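Local coordinates for beta-lactamase II (Erythrobacter litoralis, PDB 6V72), which probably hydrolyses the amide bond of beta-lactam antibiotics to give substituted beta-amino acids, as a zinc-dependent class B metallo-beta-lactamase, at residues V89-A97 and I113-N122. Sequence-based numbering, arbitrary orientation.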
loop_
_atom_site.group_PDB
_atom_site.type_symbol
_atom_site.label_atom_id
_atom_site.label_comp_id
_atom_site.label_asym_id
_atom_site.label_seq_id
_atom_site.Cartn_x
_atom_site.Cartn_y
_atom_site.Cartn_z
ATOM N N VAL A 89 -14.711 -7.914 30.687
ATOM C CA VAL A 89 -13.549 -7.104 30.332
ATOM C C VAL A 89 -13.373 -6.024 31.387
ATOM O O VAL A 89 -14.296 -5.258 31.679
ATOM C CB VAL A 89 -13.717 -6.488 28.936
ATOM C CG1 VAL A 89 -12.487 -5.651 28.585
ATOM C CG2 VAL A 89 -13.930 -7.576 27.867
ATOM N N ARG A 90 -12.200 -5.962 31.985
ATOM C CA ARG A 90 -11.981 -4.859 32.906
ATOM C C ARG A 90 -10.973 -3.841 32.410
ATOM O O ARG A 90 -10.968 -2.716 32.922
ATOM C CB ARG A 90 -11.558 -5.373 34.276
ATOM C CG ARG A 90 -10.227 -5.946 34.312
ATOM C CD ARG A 90 -9.684 -5.969 35.740
ATOM N NE ARG A 90 -8.524 -6.834 35.698
ATOM C CZ ARG A 90 -7.314 -6.447 35.313
ATOM N NH1 ARG A 90 -7.077 -5.172 34.967
ATOM N NH2 ARG A 90 -6.349 -7.349 35.282
ATOM N N ALA A 91 -10.163 -4.187 31.416
ATOM C CA ALA A 91 -9.211 -3.233 30.867
ATOM C C ALA A 91 -9.001 -3.573 29.408
ATOM O O ALA A 91 -9.195 -4.712 28.990
ATOM C CB ALA A 91 -7.867 -3.255 31.602
ATOM N N ALA A 92 -8.591 -2.570 28.636
ATOM C CA ALA A 92 -8.351 -2.740 27.210
ATOM C C ALA A 92 -7.142 -1.912 26.821
ATOM O O ALA A 92 -6.891 -0.850 27.391
ATOM C CB ALA A 92 -9.543 -2.294 26.357
ATOM N N VAL A 93 -6.414 -2.388 25.825
ATOM C CA VAL A 93 -5.288 -1.650 25.271
ATOM C C VAL A 93 -5.453 -1.664 23.762
ATOM O O VAL A 93 -5.861 -2.680 23.184
ATOM C CB VAL A 93 -3.915 -2.230 25.713
ATOM C CG1 VAL A 93 -3.751 -3.714 25.329
ATOM C CG2 VAL A 93 -2.774 -1.399 25.112
ATOM N N VAL A 94 -5.210 -0.521 23.124
ATOM C CA VAL A 94 -5.232 -0.446 21.666
ATOM C C VAL A 94 -3.811 -0.277 21.155
ATOM O O VAL A 94 -2.981 0.401 21.781
ATOM C CB VAL A 94 -6.146 0.674 21.144
ATOM C CG1 VAL A 94 -7.577 0.400 21.570
ATOM C CG2 VAL A 94 -5.672 2.031 21.639
ATOM N N THR A 95 -3.517 -0.933 20.041
ATOM C CA THR A 95 -2.145 -0.939 19.560
ATOM C C THR A 95 -1.868 0.156 18.544
ATOM O O THR A 95 -0.703 0.382 18.211
ATOM C CB THR A 95 -1.783 -2.296 18.944
ATOM O OG1 THR A 95 -2.653 -2.597 17.837
ATOM C CG2 THR A 95 -1.901 -3.401 19.996
ATOM N N HIS A 96 -2.892 0.857 18.073
ATOM C CA HIS A 96 -2.702 1.944 17.126
ATOM C C HIS A 96 -3.958 2.789 17.160
ATOM O O HIS A 96 -5.023 2.315 17.568
ATOM C CB HIS A 96 -2.474 1.404 15.714
ATOM C CG HIS A 96 -3.551 0.458 15.274
ATOM N ND1 HIS A 96 -3.500 -0.896 15.526
ATOM C CD2 HIS A 96 -4.718 0.674 14.620
ATOM C CE1 HIS A 96 -4.587 -1.474 15.046
ATOM N NE2 HIS A 96 -5.343 -0.545 14.491
ATOM N N ALA A 97 -3.838 4.039 16.726
ATOM C CA ALA A 97 -5.021 4.914 16.733
ATOM C C ALA A 97 -5.977 4.530 15.619
ATOM O O ALA A 97 -5.561 4.295 14.487
ATOM C CB ALA A 97 -4.626 6.369 16.600
ATOM N N ILE A 113 -15.058 0.440 30.619
ATOM C CA ILE A 113 -13.798 -0.282 30.529
ATOM C C ILE A 113 -12.642 0.708 30.498
ATOM O O ILE A 113 -12.655 1.662 29.719
ATOM C CB ILE A 113 -13.782 -1.183 29.288
ATOM C CG1 ILE A 113 -14.835 -2.283 29.448
ATOM C CG2 ILE A 113 -12.395 -1.791 29.078
ATOM C CD1 ILE A 113 -15.162 -3.016 28.143
ATOM N N ALA A 114 -11.637 0.470 31.353
ATOM C CA ALA A 114 -10.435 1.294 31.396
ATOM C C ALA A 114 -9.591 1.029 30.156
ATOM O O ALA A 114 -9.103 -0.085 29.964
ATOM C CB ALA A 114 -9.617 0.974 32.646
ATOM N N THR A 115 -9.369 2.058 29.360
ATOM C CA THR A 115 -8.720 1.937 28.065
ATOM C C THR A 115 -7.335 2.566 28.113
ATOM O O THR A 115 -7.152 3.616 28.734
ATOM C CB THR A 115 -9.567 2.625 27.009
ATOM O OG1 THR A 115 -9.925 3.934 27.496
ATOM C CG2 THR A 115 -10.843 1.821 26.783
ATOM N N TRP A 116 -6.376 1.921 27.449
ATOM C CA TRP A 116 -4.965 2.280 27.500
ATOM C C TRP A 116 -4.417 2.444 26.094
ATOM O O TRP A 116 -4.756 1.663 25.202
ATOM C CB TRP A 116 -4.160 1.173 28.229
ATOM C CG TRP A 116 -4.456 1.134 29.684
ATOM C CD1 TRP A 116 -5.470 0.459 30.300
ATOM C CD2 TRP A 116 -3.761 1.848 30.705
ATOM N NE1 TRP A 116 -5.433 0.695 31.655
ATOM C CE2 TRP A 116 -4.396 1.549 31.930
ATOM C CE3 TRP A 116 -2.660 2.713 30.704
ATOM C CZ2 TRP A 116 -3.963 2.075 33.141
ATOM C CZ3 TRP A 116 -2.236 3.235 31.906
ATOM C CH2 TRP A 116 -2.886 2.917 33.110
ATOM N N ALA A 117 -3.544 3.438 25.905
ATOM C CA ALA A 117 -2.893 3.643 24.620
ATOM C C ALA A 117 -1.544 4.307 24.833
ATOM O O ALA A 117 -1.286 4.898 25.887
ATOM C CB ALA A 117 -3.726 4.508 23.667
ATOM N N HIS A 118 -0.688 4.205 23.804
ATOM C CA HIS A 118 0.522 5.012 23.761
ATOM C C HIS A 118 0.161 6.483 23.990
ATOM O O HIS A 118 -0.839 6.962 23.441
ATOM C CB HIS A 118 1.206 4.830 22.402
ATOM C CG HIS A 118 2.574 5.437 22.336
ATOM N ND1 HIS A 118 2.786 6.801 22.306
ATOM C CD2 HIS A 118 3.803 4.859 22.315
ATOM C CE1 HIS A 118 4.087 7.034 22.275
ATOM N NE2 HIS A 118 4.724 5.876 22.272
ATOM N N PRO A 119 0.958 7.241 24.765
ATOM C CA PRO A 119 0.555 8.622 25.101
ATOM C C PRO A 119 0.420 9.539 23.909
ATOM O O PRO A 119 -0.307 10.542 23.997
ATOM C CB PRO A 119 1.676 9.118 26.033
ATOM C CG PRO A 119 2.756 8.119 25.937
ATOM C CD PRO A 119 2.152 6.820 25.510
ATOM N N LEU A 120 1.129 9.276 22.811
ATOM C CA LEU A 120 1.083 10.216 21.705
ATOM C C LEU A 120 0.150 9.748 20.606
ATOM O O LEU A 120 -0.024 10.458 19.610
ATOM C CB LEU A 120 2.499 10.488 21.165
ATOM C CG LEU A 120 3.483 11.092 22.174
ATOM C CD1 LEU A 120 4.844 11.424 21.523
ATOM C CD2 LEU A 120 2.870 12.330 22.884
ATOM N N SER A 121 -0.487 8.594 20.767
ATOM C CA SER A 121 -1.425 8.139 19.758
ATOM C C SER A 121 -2.625 9.076 19.721
ATOM O O SER A 121 -3.108 9.526 20.763
ATOM C CB SER A 121 -1.869 6.707 20.044
ATOM O OG SER A 121 -2.534 6.634 21.287
ATOM N N ASN A 122 -3.082 9.387 18.508
ATOM C CA ASN A 122 -4.220 10.282 18.271
ATOM C C ASN A 122 -4.004 11.686 18.841
ATOM O O ASN A 122 -4.959 12.357 19.259
ATOM C CB ASN A 122 -5.527 9.681 18.799
ATOM C CG ASN A 122 -6.437 9.208 17.682
ATOM O OD1 ASN A 122 -6.350 9.690 16.549
ATOM N ND2 ASN A 122 -7.304 8.252 17.990
HETATM O O HOH W 1 -1.513 2.725 21.474
#
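Val94 N donates to Trp116 O (3.0 Å), and Ala92 N donates to Ala114 O (2.9 Å). Between them Ala92 O takes a weak bond from Trp116 N (N-H...O 130°). This ladder joins parallel strands 89-93 and 114-117, linked through helix 105-110 as a beta-alpha-beta unit in one of the two sheets of the metallo-beta-lactamase alpha-beta/beta-alpha sandwich. Beyond this pairing the two chains separate, and a water continues the ladder, donating to Val94 O and accepting from His118 N.

Ala92 O also lies at the edge of the Trp116 indole, in its plane, with CD1 at 3.5 Å. Trp116 CG stands anti to its own carbonyl carbon (chi1 -70°), on the sheet face carrying Ala91 and Val93, where helix 147-153 packs against all three residues. Ile113 reaches across to the start of strand 89-93, on the face carrying Ala92: its CG2 meets Ala92 CB at 4.0 Å, while its CD1 touches Val89 CG1 at 3.8 Å. Farther along, Val94 CG2 abuts Ala117 CB at 3.7 Å.

Beyond the strands, residues 94-97 lead toward the zinc site, for which His96 is a ligand although no zinc is bound in this chain. His96 ND1 donates to Thr95 OG1, itself hydrogen-bonded to Asp66, a second-shell link that would help orient the imidazole. In the other segment, a type I turn from His118 to Ser121 is held by His118 O, which accepts from Ser121 N and, in one of two conformers of that serine, from Ser121 OG, and by Leu120 N donating in the ring plane to His118 ND1. Where the chains meet again, Ala97 CB rests against the Asn122 carboxamide, 3.5 Å from CG.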